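Local coordinates for putative mRNA export protein (Chaetomium thermophilum, PDB 4WP2) that probably takes part in exporting mRNA from the nucleus to the cytoplasm, the present chain being its C-terminal UBA domain, at residues L9-V13 against W34-A39. Residues are numbered along the deposited sequence.
Sequences LIAEV and WNLELA
An N-cap side chain can satisfy a backbone NH at the start of a helix while that helix's first turn packs on another; residues 9-13 and 34-39 illustrate this. Residues 9-13 are a regular turn inside helix 2-17, where V13 N donates a hydrogen bond to L9 O (3.0 Å). In 34-39 the chain turns from loop into helix 36-46: W34 occupies the left-handed helical region (69°/16°), N35 is extended (-75°/117°), and helical angles start at L36. N35 is the N-cap, its OD1 accepting from L38 N at 3.0 Å; the backbone hydrogen bond from A39 N to N35 O (3.0 Å) closes the first turn. The CA atoms of L9 and L36 lie 6.9 Å apart, the closest such pair. This is the first helix meeting the third in the three-helix UBA fold, here the TAP C-terminal domain of an NXF-family export factor; I10 and V13 also touch the second helix, 21-25. Apolar contact joins the two segments. L36 (chi1 t, chi2 p) lies against the face formed by L9, E12 and V13: its CD1 is 3.5 Å from V13 CG2, its CD2 4.0 Å from E12 CG, its CB 4.3 Å from L9 CD2. E12 thus offers its aliphatic part, its carboxylate forming a salt bridge with R15. V13 CG2 also reaches A39 CB (4.4 Å). The indole of W34 (chi1 m, chi2 90°) meets I10 CG1 edge-on, 4.0 Å from CZ3; L9 CD1 approaches it obliquely, 4.1 Å from CE3, and lies 3.8 Å from W34 O.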
ATOM      1  N   LEU A   9     -15.030  29.306  14.255  1.00 21.91           N
ATOM      2  CA  LEU A   9     -15.200  30.572  14.972  1.00 20.41           C
ATOM      3  C   LEU A   9     -16.568  30.647  15.695  1.00 20.12           C
ATOM      4  O   LEU A   9     -16.656  31.097  16.838  1.00 19.87           O
ATOM      5  CB  LEU A   9     -15.045  31.753  14.009  1.00 19.63           C
ATOM      6  CG  LEU A   9     -13.605  31.946  13.530  1.00 26.33           C
ATOM      7  CD1 LEU A   9     -13.550  32.814  12.285  1.00 25.89           C
ATOM      8  CD2 LEU A   9     -12.774  32.569  14.644  1.00 32.58           C
ATOM      9  N   ILE A  10     -17.630  30.193  15.035  1.00 20.27           N
ATOM     10  CA  ILE A  10     -18.946  30.122  15.669  1.00 20.21           C
ATOM     11  C   ILE A  10     -18.891  29.226  16.908  1.00 23.73           C
ATOM     12  O   ILE A  10     -19.422  29.573  17.972  1.00 20.70           O
ATOM     13  CB  ILE A  10     -20.035  29.573  14.699  1.00 28.72           C
ATOM     14  CG1 ILE A  10     -20.292  30.553  13.547  1.00 27.47           C
ATOM     15  CG2 ILE A  10     -21.348  29.301  15.443  1.00 24.19           C
ATOM     16  CD1 ILE A  10     -21.166  29.974  12.428  1.00 26.04           C
ATOM     17  N   ALA A  11     -18.251  28.068  16.761  1.00 24.68           N
ATOM     18  CA  ALA A  11     -18.157  27.107  17.848  1.00 23.98           C
ATOM     19  C   ALA A  11     -17.438  27.717  19.042  1.00 24.00           C
ATOM     20  O   ALA A  11     -17.832  27.487  20.188  1.00 23.48           O
ATOM     21  CB  ALA A  11     -17.432  25.837  17.387  1.00 26.65           C
ATOM     22  N   GLU A  12     -16.407  28.516  18.778  1.00 21.85           N
ATOM     23  CA  GLU A  12     -15.646  29.123  19.861  1.00 24.88           C
ATOM     24  C   GLU A  12     -16.455  30.191  20.588  1.00 23.14           C
ATOM     25  O   GLU A  12     -16.408  30.277  21.818  1.00 22.76           O
ATOM     26  CB  GLU A  12     -14.341  29.727  19.345  1.00 23.26           C
ATOM     27  CG  GLU A  12     -13.483  30.309  20.451  1.00 24.05           C
ATOM     28  CD  GLU A  12     -12.977  29.262  21.434  1.00 35.95           C
ATOM     29  OE1 GLU A  12     -13.161  28.049  21.197  1.00 38.06           O
ATOM     30  OE2 GLU A  12     -12.429  29.665  22.478  1.00 36.10           O
ATOM     31  N   VAL A  13     -17.182  31.010  19.837  1.00 20.71           N
ATOM     32  CA  VAL A  13     -18.033  32.028  20.445  1.00 19.47           C
ATOM     33  C   VAL A  13     -19.103  31.355  21.308  1.00 21.80           C
ATOM     34  O   VAL A  13     -19.387  31.812  22.407  1.00 19.84           O
ATOM     35  CB  VAL A  13     -18.689  32.935  19.383  1.00 19.66           C
ATOM     36  CG1 VAL A  13     -19.791  33.795  19.986  1.00 18.28           C
ATOM     37  CG2 VAL A  13     -17.638  33.824  18.722  1.00 20.09           C
ATOM     38  N   TRP A  34     -15.918  38.766  11.531  1.00 21.76           N
ATOM     39  CA  TRP A  34     -15.403  37.457  11.951  1.00 23.38           C
ATOM     40  C   TRP A  34     -14.129  37.534  12.793  1.00 27.10           C
ATOM     41  O   TRP A  34     -13.471  36.525  13.030  1.00 27.75           O
ATOM     42  CB  TRP A  34     -15.181  36.571  10.724  1.00 24.52           C
ATOM     43  CG  TRP A  34     -16.466  36.263  10.044  1.00 23.37           C
ATOM     44  CD1 TRP A  34     -17.056  36.977   9.050  1.00 22.79           C
ATOM     45  CD2 TRP A  34     -17.336  35.163  10.319  1.00 19.69           C
ATOM     46  NE1 TRP A  34     -18.237  36.388   8.681  1.00 22.41           N
ATOM     47  CE2 TRP A  34     -18.437  35.274   9.454  1.00 27.58           C
ATOM     48  CE3 TRP A  34     -17.293  34.095  11.221  1.00 27.43           C
ATOM     49  CZ2 TRP A  34     -19.487  34.355   9.455  1.00 30.19           C
ATOM     50  CZ3 TRP A  34     -18.335  33.184  11.223  1.00 21.82           C
ATOM     51  CH2 TRP A  34     -19.413  33.318  10.345  1.00 24.50           C
ATOM     52  N   ASN A  35     -13.842  38.722  13.312  1.00 26.13           N
ATOM     53  CA  ASN A  35     -12.779  38.901  14.290  1.00 27.00           C
ATOM     54  C   ASN A  35     -13.285  38.368  15.629  1.00 28.65           C
ATOM     55  O   ASN A  35     -14.251  38.903  16.183  1.00 26.75           O
ATOM     56  CB  ASN A  35     -12.414  40.376  14.428  1.00 25.82           C
ATOM     57  CG  ASN A  35     -11.230  40.610  15.352  1.00 30.17           C
ATOM     58  OD1 ASN A  35     -11.298  40.341  16.547  1.00 29.35           O
ATOM     59  ND2 ASN A  35     -10.191  41.242  14.822  1.00 37.79           N
ATOM     60  N   LEU A  36     -12.640  37.337  16.164  1.00 26.63           N
ATOM     61  CA  LEU A  36     -13.144  36.697  17.376  1.00 31.56           C
ATOM     62  C   LEU A  36     -13.226  37.654  18.554  1.00 28.38           C
ATOM     63  O   LEU A  36     -14.201  37.649  19.308  1.00 24.28           O
ATOM     64  CB  LEU A  36     -12.270  35.509  17.781  1.00 32.73           C
ATOM     65  CG  LEU A  36     -12.775  34.774  19.029  1.00 37.91           C
ATOM     66  CD1 LEU A  36     -14.126  34.110  18.768  1.00 42.99           C
ATOM     67  CD2 LEU A  36     -11.756  33.761  19.532  1.00 34.43           C
ATOM     68  N   GLU A  37     -12.180  38.445  18.743  1.00 27.62           N
ATOM     69  CA  GLU A  37     -12.137  39.348  19.881  1.00 29.31           C
ATOM     70  C   GLU A  37     -13.231  40.413  19.792  1.00 27.24           C
ATOM     71  O   GLU A  37     -13.872  40.728  20.785  1.00 26.94           O
ATOM     72  CB  GLU A  37     -10.760  39.998  20.002  1.00 36.04           C
ATOM     73  CG  GLU A  37      -9.682  39.035  20.486  1.00 52.22           C
ATOM     74  CD  GLU A  37     -10.004  38.421  21.845  1.00 61.83           C
ATOM     75  OE1 GLU A  37     -10.364  39.172  22.779  1.00 68.40           O
ATOM     76  OE2 GLU A  37      -9.901  37.182  21.975  1.00 60.93           O
ATOM     77  N   LEU A  38     -13.445  40.959  18.601  1.00 27.04           N
ATOM     78  CA  LEU A  38     -14.457  41.996  18.424  1.00 25.50           C
ATOM     79  C   LEU A  38     -15.865  41.419  18.615  1.00 25.06           C
ATOM     80  O   LEU A  38     -16.759  42.096  19.118  1.00 25.67           O
ATOM     81  CB  LEU A  38     -14.334  42.635  17.045  1.00 31.28           C
ATOM     82  CG  LEU A  38     -13.126  43.544  16.812  1.00 28.98           C
ATOM     83  CD1 LEU A  38     -13.143  44.058  15.386  1.00 30.20           C
ATOM     84  CD2 LEU A  38     -13.050  44.687  17.804  1.00 42.29           C
ATOM     85  N   ALA A  39     -16.054  40.165  18.211  1.00 24.62           N
ATOM     86  CA  ALA A  39     -17.323  39.480  18.413  1.00 22.38           C
ATOM     87  C   ALA A  39     -17.631  39.321  19.906  1.00 21.55           C
ATOM     88  O   ALA A  39     -18.746  39.603  20.361  1.00 23.57           O
ATOM     89  CB  ALA A  39     -17.303  38.110  17.714  1.00 22.71           C
TER